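336aa long hypothetical dTDP-glucose 4,6-dehydratase (Pyrococcus horikoshii, PDB 2HUN) binds NAD and probably acts as a dTDP-glucose 4,6-dehydratase, removing water from a nucleotide-linked sugar. Local coordinates at residues A[219-222]-A[223-227]; A[189-192]-A[193-197]; A[86-89]-A[90-93]; A[308-311]-A[312-316]; A[233-237]-A[238-242]. All coordinates share one frame; numbering follows the deposited sequence.

Interaction 1: residues A[219-222]-A[223-227]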
loop_
_atom_site.group_PDB
_atom_site.type_symbol
_atom_site.label_atom_id
_atom_site.label_comp_id
_atom_site.label_asym_id
_atom_site.label_seq_id
_atom_site.Cartn_x
_atom_site.Cartn_y
_atom_site.Cartn_z
ATOM N N TYR A 219 16.170 13.381 -16.308
ATOM C CA TYR A 219 16.148 14.846 -16.274
ATOM C C TYR A 219 14.739 15.271 -15.864
ATOM O O TYR A 219 13.756 14.798 -16.430
ATOM C CB TYR A 219 16.500 15.437 -17.642
ATOM C CG TYR A 219 16.665 16.947 -17.607
ATOM C CD1 TYR A 219 17.577 17.546 -16.736
ATOM C CD2 TYR A 219 15.880 17.777 -18.413
ATOM C CE1 TYR A 219 17.701 18.932 -16.661
ATOM C CE2 TYR A 219 15.997 19.164 -18.346
ATOM C CZ TYR A 219 16.907 19.735 -17.462
ATOM O OH TYR A 219 17.000 21.101 -17.360
ATOM N N VAL A 220 14.640 16.156 -14.877
ATOM C CA VAL A 220 13.337 16.580 -14.376
ATOM C C VAL A 220 12.347 17.040 -15.446
ATOM O O VAL A 220 11.165 16.700 -15.379
ATOM C CB VAL A 220 13.479 17.686 -13.290
ATOM C CG1 VAL A 220 13.993 18.990 -13.908
ATOM C CG2 VAL A 220 12.140 17.897 -12.592
ATOM N N GLU A 221 12.803 17.796 -16.442
ATOM C CA GLU A 221 11.871 18.244 -17.477
ATOM C C GLU A 221 11.249 17.046 -18.213
ATOM O O GLU A 221 10.081 17.100 -18.620
ATOM C CB GLU A 221 12.557 19.172 -18.489
ATOM C CG GLU A 221 11.567 19.917 -19.386
ATOM C CD GLU A 221 12.244 20.656 -20.527
ATOM O OE1 GLU A 221 13.190 21.423 -20.261
ATOM O OE2 GLU A 221 11.831 20.472 -21.692
ATOM N N ASP A 222 12.026 15.974 -18.382
ATOM C CA ASP A 222 11.524 14.773 -19.048
ATOM C C ASP A 222 10.470 14.097 -18.176
ATOM O O ASP A 222 9.507 13.526 -18.686
ATOM C CB ASP A 222 12.661 13.788 -19.337
ATOM C CG ASP A 222 13.292 14.010 -20.695
ATOM O OD1 ASP A 222 12.565 14.403 -21.634
ATOM O OD2 ASP A 222 14.511 13.775 -20.831
ATOM N N HIS A 223 10.665 14.142 -16.861
ATOM C CA HIS A 223 9.694 13.566 -15.942
ATOM C C HIS A 223 8.429 14.409 -16.115
ATOM O O HIS A 223 7.326 13.881 -16.267
ATOM C CB HIS A 223 10.193 13.656 -14.492
ATOM C CG HIS A 223 9.222 13.126 -13.474
ATOM N ND1 HIS A 223 9.235 13.529 -12.154
ATOM C CD2 HIS A 223 8.220 12.218 -13.580
ATOM C CE1 HIS A 223 8.282 12.895 -11.492
ATOM N NE2 HIS A 223 7.652 12.093 -12.335
ATOM N N VAL A 224 8.608 15.725 -16.111
ATOM C CA VAL A 224 7.509 16.675 -16.269
ATOM C C VAL A 224 6.716 16.410 -17.546
ATOM O O VAL A 224 5.486 16.411 -17.529
ATOM C CB VAL A 224 8.044 18.135 -16.279
ATOM C CG1 VAL A 224 7.015 19.069 -16.883
ATOM C CG2 VAL A 224 8.357 18.580 -14.850
ATOM N N ARG A 225 7.424 16.178 -18.648
ATOM C CA ARG A 225 6.772 15.907 -19.925
ATOM C C ARG A 225 5.951 14.627 -19.840
ATOM O O ARG A 225 4.847 14.546 -20.401
ATOM C CB ARG A 225 7.816 15.809 -21.045
ATOM C CG ARG A 225 8.396 17.169 -21.452
ATOM C CD ARG A 225 9.617 17.037 -22.361
ATOM N NE ARG A 225 10.198 18.339 -22.699
ATOM C CZ ARG A 225 9.696 19.182 -23.601
ATOM N NH1 ARG A 225 8.594 18.867 -24.272
ATOM N NH2 ARG A 225 10.285 20.352 -23.823
ATOM N N ALA A 226 6.487 13.631 -19.134
ATOM C CA ALA A 226 5.790 12.365 -18.952
ATOM C C ALA A 226 4.508 12.586 -18.144
ATOM O O ALA A 226 3.453 12.078 -18.507
ATOM C CB ALA A 226 6.695 11.361 -18.234
ATOM N N ILE A 227 4.600 13.334 -17.047
ATOM C CA ILE A 227 3.424 13.605 -16.225
ATOM C C ILE A 227 2.346 14.292 -17.069
ATOM O O ILE A 227 1.166 13.935 -17.000
ATOM C CB ILE A 227 3.777 14.506 -15.010
ATOM C CG1 ILE A 227 4.716 13.753 -14.061
ATOM C CG2 ILE A 227 2.496 14.937 -14.287
ATOM C CD1 ILE A 227 5.132 14.528 -12.809
#
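Glu221 and Arg225 run side by side up the first turn of helix 220-233 and end in a salt bridge. Arg225 grips one carboxylate oxygen with two nitrogens. Glu221 OE2 lies 2.6 Å from Arg225 NH2 and also takes Arg225 NE, at 2.9 Å, on its anti lone pair. Glu221 OE2 lies at the guanidinium edge, near its plane, and the carboxylate plane is turned 41° from it. Tyr298 OH gives Glu221 OE2 a further hydrogen bond. Beneath the pair, Arg225 N bonds to Glu221 O, and Val224 N to Val220 O at 2.8 Å. These are i to i+4 bonds of a helix that starts straight after strand 215-219, with Tyr219 as N-cap, in a Rossmann-type fold. On another side of the helix, His223 holds CG anti to its backbone N (chi1 178°). Ile227 CD1 lies over one face of its ring, 3.5 Å above the plane. His223 ND1 is hydrogen-bonded to Asn181 OD1, and Asn181 binds NAD. The carboxylate of Asp222 is held by the backbone amides of Lys297 and Tyr298.

Interaction 2: residues A[189-192]-A[193-197]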
loop_
_atom_site.group_PDB
_atom_site.type_symbol
_atom_site.label_atom_id
_atom_site.label_comp_id
_atom_site.label_asym_id
_atom_site.label_seq_id
_atom_site.Cartn_x
_atom_site.Cartn_y
_atom_site.Cartn_z
ATOM N N GLU A 189 22.531 19.386 -1.499
ATOM C CA GLU A 189 23.189 18.189 -0.993
ATOM C C GLU A 189 22.937 16.929 -1.815
ATOM O O GLU A 189 23.534 15.891 -1.544
ATOM C CB GLU A 189 22.825 17.933 0.471
ATOM C CG GLU A 189 21.376 17.568 0.722
ATOM C CD GLU A 189 20.468 18.776 0.736
ATOM O OE1 GLU A 189 20.940 19.873 1.103
ATOM O OE2 GLU A 189 19.280 18.622 0.400
ATOM N N LYS A 190 22.056 17.009 -2.810
ATOM C CA LYS A 190 21.798 15.848 -3.658
ATOM C C LYS A 190 23.034 15.675 -4.539
ATOM O O LYS A 190 23.658 16.655 -4.924
ATOM C CB LYS A 190 20.554 16.062 -4.528
ATOM C CG LYS A 190 19.223 16.086 -3.773
ATOM C CD LYS A 190 18.914 14.736 -3.143
ATOM C CE LYS A 190 17.551 14.743 -2.453
ATOM N NZ LYS A 190 17.214 13.407 -1.880
ATOM N N LEU A 191 23.380 14.432 -4.844
ATOM C CA LEU A 191 24.561 14.110 -5.643
ATOM C C LEU A 191 25.008 15.045 -6.767
ATOM O O LEU A 191 26.111 15.592 -6.724
ATOM C CB LEU A 191 24.410 12.718 -6.261
ATOM C CG LEU A 191 25.614 12.264 -7.102
ATOM C CD1 LEU A 191 26.812 12.022 -6.190
ATOM C CD2 LEU A 191 25.271 10.992 -7.882
ATOM N N ILE A 192 24.164 15.209 -7.781
ATOM C CA ILE A 192 24.500 16.036 -8.936
ATOM C C ILE A 192 24.711 17.513 -8.591
ATOM O O ILE A 192 25.688 18.120 -9.030
ATOM C CB ILE A 192 23.438 15.854 -10.051
ATOM C CG1 ILE A 192 23.509 14.408 -10.564
ATOM C CG2 ILE A 192 23.680 16.822 -11.194
ATOM C CD1 ILE A 192 22.423 14.024 -11.551
ATOM N N PRO A 193 23.807 18.113 -7.799
ATOM C CA PRO A 193 24.001 19.523 -7.449
ATOM C C PRO A 193 25.265 19.700 -6.604
ATOM O O PRO A 193 26.074 20.591 -6.855
ATOM C CB PRO A 193 22.738 19.862 -6.660
ATOM C CG PRO A 193 21.710 18.957 -7.273
ATOM C CD PRO A 193 22.471 17.651 -7.388
ATOM N N LYS A 194 25.423 18.844 -5.598
ATOM C CA LYS A 194 26.586 18.905 -4.723
ATOM C C LYS A 194 27.870 18.814 -5.539
ATOM O O LYS A 194 28.812 19.580 -5.317
ATOM C CB LYS A 194 26.548 17.760 -3.708
ATOM C CG LYS A 194 27.723 17.752 -2.737
ATOM C CD LYS A 194 27.761 16.478 -1.890
ATOM C CE LYS A 194 27.834 15.225 -2.766
ATOM N NZ LYS A 194 28.924 15.277 -3.803
ATOM N N THR A 195 27.909 17.879 -6.483
ATOM C CA THR A 195 29.087 17.699 -7.321
ATOM C C THR A 195 29.411 18.948 -8.142
ATOM O O THR A 195 30.563 19.379 -8.187
ATOM C CB THR A 195 28.916 16.503 -8.280
ATOM O OG1 THR A 195 28.697 15.308 -7.519
ATOM C CG2 THR A 195 30.164 16.320 -9.137
ATOM N N ILE A 196 28.402 19.525 -8.790
ATOM C CA ILE A 196 28.604 20.722 -9.604
ATOM C C ILE A 196 29.125 21.876 -8.749
ATOM O O ILE A 196 30.126 22.511 -9.085
ATOM C CB ILE A 196 27.292 21.167 -10.279
ATOM C CG1 ILE A 196 26.833 20.107 -11.285
ATOM C CG2 ILE A 196 27.495 22.503 -10.979
ATOM C CD1 ILE A 196 25.431 20.323 -11.795
ATOM N N ILE A 197 28.432 22.144 -7.646
ATOM C CA ILE A 197 28.812 23.212 -6.734
ATOM C C ILE A 197 30.251 23.061 -6.229
ATOM O O ILE A 197 31.071 23.973 -6.375
ATOM C CB ILE A 197 27.849 23.258 -5.528
ATOM C CG1 ILE A 197 26.472 23.744 -5.995
ATOM C CG2 ILE A 197 28.412 24.160 -4.434
ATOM C CD1 ILE A 197 25.394 23.681 -4.933
#
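Leu191 and Thr195 lie side by side at the start of helix 191-200, and Thr195 bonds twice to the Leu191 carbonyl. Thr195 OG1 donates to Leu191 O at 2.7 Å, and Thr195 N donates to the same oxygen at 2.9 Å. The two donors come from opposite faces of the carbonyl plane, with the hydroxyl 37° out of it. Thr195 OG1 stands beside its own backbone N (chi1 -59°), which turns the hydroxyl back toward the preceding turn. The polar group of a buried side chain is thus satisfied within the helix.

The close packing is around Pro193. Its ring is joined to Ile192, which brings Pro193 CD to 3.4 Å from Ile192 CB. The same CD is 2.9 Å from Lys190 O. Proline has no N-H to give, but this early in the helix the chain goes on regularly, with Lys194 N bonded to Lys190 O at 2.9 Å. Ile192 CG2 then meets Ile196 CD1 at 4.0 Å, where the two side chains cross at a slant.

The other side is loose. Glu189 and Lys190 are exposed, and the side chain of Lys190 touches Pro193 through CB before the chain bends away. Lys194 folds back over the helix start, but its NZ stays 4.1 Å from Leu191 O.

Thr195 faces helix 250-260, Pro193 and Ile196 face helix 300-313, and Leu191 and Ile192 rest on Trp217 of strand 215-219.

Interaction 3: residues A[86-89]-A[90-93]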
loop_
_atom_site.group_PDB
_atom_site.type_symbol
_atom_site.label_atom_id
_atom_site.label_comp_id
_atom_site.label_asym_id
_atom_site.label_seq_id
_atom_site.Cartn_x
_atom_site.Cartn_y
_atom_site.Cartn_z
ATOM N N SER A 86 9.654 12.816 1.792
ATOM C CA SER A 86 10.490 11.816 1.119
ATOM C C SER A 86 11.899 11.556 1.629
ATOM O O SER A 86 12.708 10.951 0.928
ATOM C CB SER A 86 10.594 12.174 -0.363
ATOM O OG SER A 86 11.202 13.446 -0.515
ATOM N N HIS A 87 12.194 11.996 2.844
ATOM C CA HIS A 87 13.529 11.806 3.395
ATOM C C HIS A 87 13.644 10.455 4.097
ATOM O O HIS A 87 13.229 10.311 5.244
ATOM C CB HIS A 87 13.828 12.927 4.386
ATOM C CG HIS A 87 15.257 12.998 4.802
ATOM N ND1 HIS A 87 15.830 12.084 5.667
ATOM C CD2 HIS A 87 16.225 13.887 4.505
ATOM C CE1 HIS A 87 17.090 12.423 5.882
ATOM N NE2 HIS A 87 17.354 13.515 5.190
ATOM N N VAL A 88 14.233 9.476 3.410
ATOM C CA VAL A 88 14.378 8.130 3.950
ATOM C C VAL A 88 14.818 8.058 5.413
ATOM O O VAL A 88 14.055 7.593 6.253
ATOM C CB VAL A 88 15.345 7.290 3.088
ATOM C CG1 VAL A 88 15.440 5.880 3.647
ATOM C CG2 VAL A 88 14.843 7.246 1.652
ATOM N N ASP A 89 16.031 8.508 5.732
ATOM C CA ASP A 89 16.498 8.438 7.116
ATOM C C ASP A 89 15.517 9.073 8.087
ATOM O O ASP A 89 15.343 8.595 9.207
ATOM C CB ASP A 89 17.876 9.089 7.266
ATOM C CG ASP A 89 18.967 8.284 6.600
ATOM O OD1 ASP A 89 18.868 7.039 6.606
ATOM O OD2 ASP A 89 19.925 8.888 6.081
ATOM N N ARG A 90 14.877 10.155 7.659
ATOM C CA ARG A 90 13.893 10.813 8.504
ATOM C C ARG A 90 12.667 9.909 8.688
ATOM O O ARG A 90 12.014 9.955 9.733
ATOM C CB ARG A 90 13.478 12.156 7.888
ATOM C CG ARG A 90 14.347 13.332 8.334
ATOM C CD ARG A 90 14.184 14.553 7.437
ATOM N NE ARG A 90 12.800 14.928 7.197
ATOM C CZ ARG A 90 12.097 15.683 8.029
ATOM N NH1 ARG A 90 12.668 16.135 9.138
ATOM N NH2 ARG A 90 10.834 15.984 7.756
ATOM N N SER A 91 12.365 9.081 7.683
ATOM C CA SER A 91 11.205 8.184 7.770
ATOM C C SER A 91 11.473 7.036 8.740
ATOM O O SER A 91 10.553 6.502 9.350
ATOM C CB SER A 91 10.822 7.636 6.378
ATOM O OG SER A 91 11.724 6.650 5.901
ATOM N N ILE A 92 12.742 6.670 8.894
ATOM C CA ILE A 92 13.114 5.596 9.807
ATOM C C ILE A 92 13.054 6.074 11.259
ATOM O O ILE A 92 12.692 5.312 12.153
ATOM C CB ILE A 92 14.531 5.068 9.491
ATOM C CG1 ILE A 92 14.543 4.479 8.078
ATOM C CG2 ILE A 92 14.955 4.016 10.523
ATOM C CD1 ILE A 92 15.899 4.036 7.592
ATOM N N SER A 93 13.392 7.341 11.482
ATOM C CA SER A 93 13.380 7.927 12.823
ATOM C C SER A 93 11.970 8.268 13.297
ATOM O O SER A 93 11.582 7.926 14.410
ATOM C CB SER A 93 14.236 9.196 12.850
ATOM O OG SER A 93 15.528 8.948 12.326
HETATM O O HOH W 1 17.262 7.387 10.495
#
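His87 turns CG away from its backbone N (chi1 -168°), which brings its ring back over the first turn of helix 88-93. The first two torsions of Arg90 (chi1 -90°, chi2 164°) put its CD over that ring. The CD is 3.5 Å from the ring centroid and over the face, a CH-pi contact. A bend at chi3 then turns NE and the guanidinium so that His87 CB lies at the guanidinium edge. The ring and guanidinium planes are perpendicular. His87 is also the N-cap. Its ND1 accepts from Arg90 N at 2.9 Å, with the donor close to the ring plane.

Ser91 OG sits between its backbone N and carbonyl carbon. From there it donates to Val88 O at 2.5 Å, in the carbonyl plane and on a lone pair. Val88 O also accepts from Ile92 N at 3.1 Å. Asp89 O takes Ser93 N and a water, which also bonds to Ser93 OG.

Tyr40 meets the His87 ring, and Glu85 makes a salt bridge with Arg90 NH2. Ile92 O bonds to Tyr169 OH of the second subunit. Ser86, just ahead of the cap, touches NAD. Because His87 ND1 accepts from an amide, the ring is probably neutral, with its proton on NE2.

Interaction 4: residues A[308-311]-A[312-316]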
loop_
_atom_site.group_PDB
_atom_site.type_symbol
_atom_site.label_atom_id
_atom_site.label_comp_id
_atom_site.label_asym_id
_atom_site.label_seq_id
_atom_site.Cartn_x
_atom_site.Cartn_y
_atom_site.Cartn_z
ATOM N N ILE A 308 24.273 21.816 -15.254
ATOM C CA ILE A 308 25.508 22.517 -14.914
ATOM C C ILE A 308 25.303 24.013 -15.154
ATOM O O ILE A 308 25.563 24.833 -14.272
ATOM C CB ILE A 308 26.697 22.019 -15.779
ATOM C CG1 ILE A 308 27.061 20.583 -15.381
ATOM C CG2 ILE A 308 27.896 22.959 -15.618
ATOM C CD1 ILE A 308 28.027 19.891 -16.327
ATOM N N ASP A 309 24.821 24.362 -16.347
ATOM C CA ASP A 309 24.579 25.757 -16.695
ATOM C C ASP A 309 23.645 26.445 -15.701
ATOM O O ASP A 309 23.908 27.569 -15.278
ATOM C CB ASP A 309 23.973 25.869 -18.097
ATOM C CG ASP A 309 24.907 25.366 -19.182
ATOM O OD1 ASP A 309 26.030 24.930 -18.854
ATOM O OD2 ASP A 309 24.513 25.407 -20.364
ATOM N N TRP A 310 22.559 25.774 -15.328
ATOM C CA TRP A 310 21.597 26.359 -14.397
ATOM C C TRP A 310 22.200 26.697 -13.037
ATOM O O TRP A 310 21.988 27.793 -12.519
ATOM C CB TRP A 310 20.402 25.425 -14.180
ATOM C CG TRP A 310 19.269 26.100 -13.460
ATOM C CD1 TRP A 310 18.263 26.828 -14.024
ATOM C CD2 TRP A 310 19.065 26.169 -12.041
ATOM N NE1 TRP A 310 17.446 27.349 -13.046
ATOM C CE2 TRP A 310 17.918 26.961 -11.820
ATOM C CE3 TRP A 310 19.742 25.640 -10.934
ATOM C CZ2 TRP A 310 17.428 27.239 -10.537
ATOM C CZ3 TRP A 310 19.258 25.915 -9.657
ATOM C CH2 TRP A 310 18.110 26.710 -9.471
ATOM N N TYR A 311 22.936 25.756 -12.452
ATOM C CA TYR A 311 23.536 25.976 -11.142
ATOM C C TYR A 311 24.634 27.026 -11.135
ATOM O O TYR A 311 24.822 27.728 -10.138
ATOM C CB TYR A 311 24.074 24.663 -10.561
ATOM C CG TYR A 311 22.988 23.840 -9.911
ATOM C CD1 TYR A 311 22.179 23.001 -10.672
ATOM C CD2 TYR A 311 22.703 23.979 -8.553
ATOM C CE1 TYR A 311 21.106 22.324 -10.099
ATOM C CE2 TYR A 311 21.631 23.311 -7.970
ATOM C CZ TYR A 311 20.835 22.487 -8.752
ATOM O OH TYR A 311 19.748 21.856 -8.200
ATOM N N LEU A 312 25.361 27.142 -12.239
ATOM C CA LEU A 312 26.421 28.130 -12.297
ATOM C C LEU A 312 25.823 29.541 -12.411
ATOM O O LEU A 312 26.345 30.484 -11.815
ATOM C CB LEU A 312 27.370 27.813 -13.461
ATOM C CG LEU A 312 28.142 26.504 -13.258
ATOM C CD1 LEU A 312 29.086 26.255 -14.422
ATOM C CD2 LEU A 312 28.919 26.577 -11.948
ATOM N N LYS A 313 24.700 29.669 -13.128
ATOM C CA LYS A 313 24.023 30.960 -13.315
ATOM C C LYS A 313 22.997 31.302 -12.238
ATOM O O LYS A 313 22.417 32.387 -12.247
ATOM C CB LYS A 313 23.304 30.997 -14.672
ATOM C CG LYS A 313 22.338 32.180 -14.835
ATOM C CD LYS A 313 21.171 31.851 -15.758
ATOM C CE LYS A 313 20.121 32.957 -15.717
ATOM N NZ LYS A 313 20.073 33.663 -14.394
ATOM N N ASN A 314 22.753 30.390 -11.312
ATOM C CA ASN A 314 21.758 30.676 -10.296
ATOM C C ASN A 314 22.303 30.487 -8.901
ATOM O O ASN A 314 21.644 29.919 -8.029
ATOM C CB ASN A 314 20.527 29.798 -10.528
ATOM C CG ASN A 314 19.674 30.297 -11.680
ATOM O OD1 ASN A 314 18.931 31.269 -11.534
ATOM N ND2 ASN A 314 19.791 29.648 -12.840
ATOM N N GLU A 315 23.514 30.990 -8.694
ATOM C CA GLU A 315 24.152 30.889 -7.395
ATOM C C GLU A 315 23.251 31.532 -6.346
ATOM O O GLU A 315 23.284 31.163 -5.179
ATOM C CB GLU A 315 25.527 31.575 -7.425
ATOM C CG GLU A 315 26.261 31.546 -6.092
ATOM C CD GLU A 315 27.743 31.875 -6.220
ATOM O OE1 GLU A 315 28.270 31.886 -7.354
ATOM O OE2 GLU A 315 28.381 32.111 -5.177
ATOM N N TRP A 316 22.430 32.483 -6.775
ATOM C CA TRP A 316 21.519 33.168 -5.859
ATOM C C TRP A 316 20.558 32.182 -5.194
ATOM O O TRP A 316 20.181 32.355 -4.030
ATOM C CB TRP A 316 20.700 34.225 -6.603
ATOM C CG TRP A 316 19.660 33.656 -7.522
ATOM C CD1 TRP A 316 19.824 33.277 -8.828
ATOM C CD2 TRP A 316 18.295 33.379 -7.193
ATOM N NE1 TRP A 316 18.640 32.785 -9.331
ATOM C CE2 TRP A 316 17.685 32.836 -8.346
ATOM C CE3 TRP A 316 17.526 33.536 -6.029
ATOM C CZ2 TRP A 316 16.340 32.449 -8.372
ATOM C CZ3 TRP A 316 16.189 33.151 -6.054
ATOM C CH2 TRP A 316 15.611 32.615 -7.218
#
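Helix 300-313 gives way to the short helix 315-318 around Asn314, the N-cap position of the second helix. The side chain of Asn314 turns back over Trp310. Its CG stands beside its own backbone N (chi1 -76°), and the amide stacks on the indole with the planes 24° apart. Asn314 ND2 lies 3.2 Å above the ring plane on one face. Asn314 CB sits over the six-membered ring, 3.9 Å from its centroid and 5° off the normal, a CH-pi contact. The same ND2 donates to Trp310 O at 2.9 Å, with the acceptor in the amide plane. On the far end of the amide, Trp316 NE1 donates to Asn314 OD1 at 2.7 Å, on a lone pair. Both ends of this buried amide are thus bonded, which fixes its rotation.

Earlier in the helix, Ile308 CG2 meets Leu312 CD1 at 3.7 Å, the two side chains pointing the same way. Leu312 N and Lys313 N make regular helical bonds to Ile308 O and Asp309 O. Tyr311 OH reaches Gln186 O, and Trp317 packs edge-to-face with Trp310. The arrangement is a helix-to-helix junction, in which an asparagine side chain bonds back to a carbonyl four residues earlier, near the end of the first helix.

Interaction 5: residues A[233-237]-A[238-242]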
loop_
_atom_site.group_PDB
_atom_site.type_symbol
_atom_site.label_atom_id
_atom_site.label_comp_id
_atom_site.label_asym_id
_atom_site.label_seq_id
_atom_site.Cartn_x
_atom_site.Cartn_y
_atom_site.Cartn_z
ATOM N N LYS A 233 -3.368 12.025 -21.606
ATOM C CA LYS A 233 -3.672 10.801 -22.343
ATOM C C LYS A 233 -3.660 9.492 -21.560
ATOM O O LYS A 233 -4.055 8.453 -22.092
ATOM C CB LYS A 233 -2.719 10.680 -23.529
ATOM C CG LYS A 233 -2.731 11.885 -24.453
ATOM C CD LYS A 233 -1.606 11.761 -25.453
ATOM C CE LYS A 233 -1.350 13.036 -26.230
ATOM N NZ LYS A 233 -0.147 12.869 -27.108
ATOM N N GLY A 234 -3.214 9.534 -20.307
ATOM C CA GLY A 234 -3.169 8.328 -19.498
ATOM C C GLY A 234 -4.539 7.747 -19.193
ATOM O O GLY A 234 -5.506 8.483 -18.980
ATOM N N GLU A 235 -4.624 6.422 -19.149
ATOM C CA GLU A 235 -5.887 5.746 -18.880
ATOM C C GLU A 235 -6.102 5.574 -17.383
ATOM O O GLU A 235 -5.157 5.331 -16.636
ATOM C CB GLU A 235 -5.900 4.387 -19.578
ATOM C CG GLU A 235 -5.396 4.463 -21.011
ATOM C CD GLU A 235 -5.388 3.117 -21.707
ATOM O OE1 GLU A 235 -4.895 2.131 -21.114
ATOM O OE2 GLU A 235 -5.868 3.049 -22.859
ATOM N N SER A 236 -7.352 5.702 -16.950
ATOM C CA SER A 236 -7.688 5.572 -15.542
ATOM C C SER A 236 -7.412 4.154 -15.056
ATOM O O SER A 236 -7.494 3.207 -15.832
ATOM C CB SER A 236 -9.162 5.920 -15.321
ATOM O OG SER A 236 -9.483 5.943 -13.941
ATOM N N ARG A 237 -7.081 4.021 -13.774
ATOM C CA ARG A 237 -6.797 2.721 -13.167
ATOM C C ARG A 237 -5.446 2.145 -13.591
ATOM O O ARG A 237 -5.110 1.019 -13.225
ATOM C CB ARG A 237 -7.902 1.715 -13.526
ATOM C CG ARG A 237 -9.300 2.239 -13.254
ATOM C CD ARG A 237 -10.408 1.249 -13.615
ATOM N NE ARG A 237 -11.710 1.787 -13.222
ATOM C CZ ARG A 237 -12.829 1.075 -13.136
ATOM N NH1 ARG A 237 -12.820 -0.220 -13.419
ATOM N NH2 ARG A 237 -13.960 1.659 -12.756
ATOM N N GLU A 238 -4.667 2.911 -14.349
ATOM C CA GLU A 238 -3.364 2.437 -14.819
ATOM C C GLU A 238 -2.154 3.093 -14.154
ATOM O O GLU A 238 -2.158 4.286 -13.851
ATOM C CB GLU A 238 -3.227 2.642 -16.332
ATOM C CG GLU A 238 -4.211 1.878 -17.202
ATOM C CD GLU A 238 -4.052 0.371 -17.098
ATOM O OE1 GLU A 238 -2.986 -0.088 -16.640
ATOM O OE2 GLU A 238 -4.989 -0.357 -17.490
ATOM N N ILE A 239 -1.111 2.295 -13.942
ATOM C CA ILE A 239 0.128 2.790 -13.368
ATOM C C ILE A 239 1.124 2.923 -14.524
ATOM O O ILE A 239 1.160 2.077 -15.430
ATOM C CB ILE A 239 0.698 1.817 -12.310
ATOM C CG1 ILE A 239 -0.300 1.651 -11.159
ATOM C CG2 ILE A 239 2.034 2.347 -11.776
ATOM C CD1 ILE A 239 0.202 0.751 -10.044
ATOM N N TYR A 240 1.918 3.990 -14.496
ATOM C CA TYR A 240 2.900 4.239 -15.539
ATOM C C TYR A 240 4.305 4.462 -14.973
ATOM O O TYR A 240 4.555 5.458 -14.292
ATOM C CB TYR A 240 2.496 5.475 -16.364
ATOM C CG TYR A 240 1.244 5.307 -17.197
ATOM C CD1 TYR A 240 1.287 4.672 -18.443
ATOM C CD2 TYR A 240 0.014 5.783 -16.739
ATOM C CE1 TYR A 240 0.127 4.520 -19.216
ATOM C CE2 TYR A 240 -1.141 5.634 -17.495
ATOM C CZ TYR A 240 -1.082 5.008 -18.730
ATOM O OH TYR A 240 -2.227 4.886 -19.473
ATOM N N ASN A 241 5.216 3.532 -15.250
ATOM C CA ASN A 241 6.598 3.664 -14.795
ATOM C C ASN A 241 7.232 4.695 -15.717
ATOM O O ASN A 241 6.910 4.748 -16.900
ATOM C CB ASN A 241 7.395 2.359 -14.960
ATOM C CG ASN A 241 7.158 1.356 -13.846
ATOM O OD1 ASN A 241 6.692 1.693 -12.750
ATOM N ND2 ASN A 241 7.513 0.106 -14.118
ATOM N N ILE A 242 8.151 5.491 -15.182
ATOM C CA ILE A 242 8.845 6.506 -15.972
ATOM C C ILE A 242 10.336 6.404 -15.661
ATOM O O ILE A 242 10.755 6.639 -14.525
ATOM C CB ILE A 242 8.366 7.933 -15.619
ATOM C CG1 ILE A 242 6.843 8.033 -15.774
ATOM C CG2 ILE A 242 9.052 8.943 -16.527
ATOM C CD1 ILE A 242 6.256 9.361 -15.293
HETATM O O HOH W 2 -2.365 2.718 -21.053
HETATM O O HOH W 3 -6.476 0.589 -20.141
#
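Tyr240 points its ring at the chain that leaves helix 220-233, and Glu235 N comes in at the ring's hydroxyl edge, near the plane. Gly234 CA lies obliquely to the ring, 3.9 Å from Tyr240 CE2. Lys287 makes a cation-pi contact with the same ring. Tyr240 CG stands beside its backbone N (chi1 -67°), which sends the hydroxyl back to the loop. There Glu235 N donates to Tyr240 OH at 2.9 Å, almost straight at 176°. Glu235 CG also touches this hydroxyl, at 3.5 Å.

Residues Glu235 to Glu238 form a type II beta turn. Its closing bond, Glu238 N to Glu235 O, is weak at 3.4 Å. Glu235 O also accepts from Ser174 OG. The turn leads into strand 239-242, which pairs with strand 172-182.

The two glutamates lie side by side, pointing the same way, with Glu235 OE1 4.4 Å from Glu238 OE2. One water donates to both oxygens. A second water links Glu235 OE1, by a weak bond, to Tyr240 OH. Glu238 OE1 has a salt bridge to Lys287 NZ. Two carboxylates this close would be expected to repel, and the shared water and the lysine probably offset that.

In the fold
From the N terminus, interaction 3 comes first, at helix 88-93 beside the NAD pocket and the second subunit. Interaction 2 follows at the start of helix 191-200, then interaction 1 at the start of helix 220-233. Interaction 5 closes the turn from that helix into strand 239-242. Interaction 4 lies last, where helix 300-313 gives way to helix 315-318. All five are local and in series, so none nests or crosses. Interactions 1 and 5 touch where Ile242 packs on His223 and Ala226, joining helix to sheet. Interactions 2 and 4 touch through Pro193 and Ile196 against Tyr311 and Ile308. The centres of interactions 4 and 5 are about 34 Å apart.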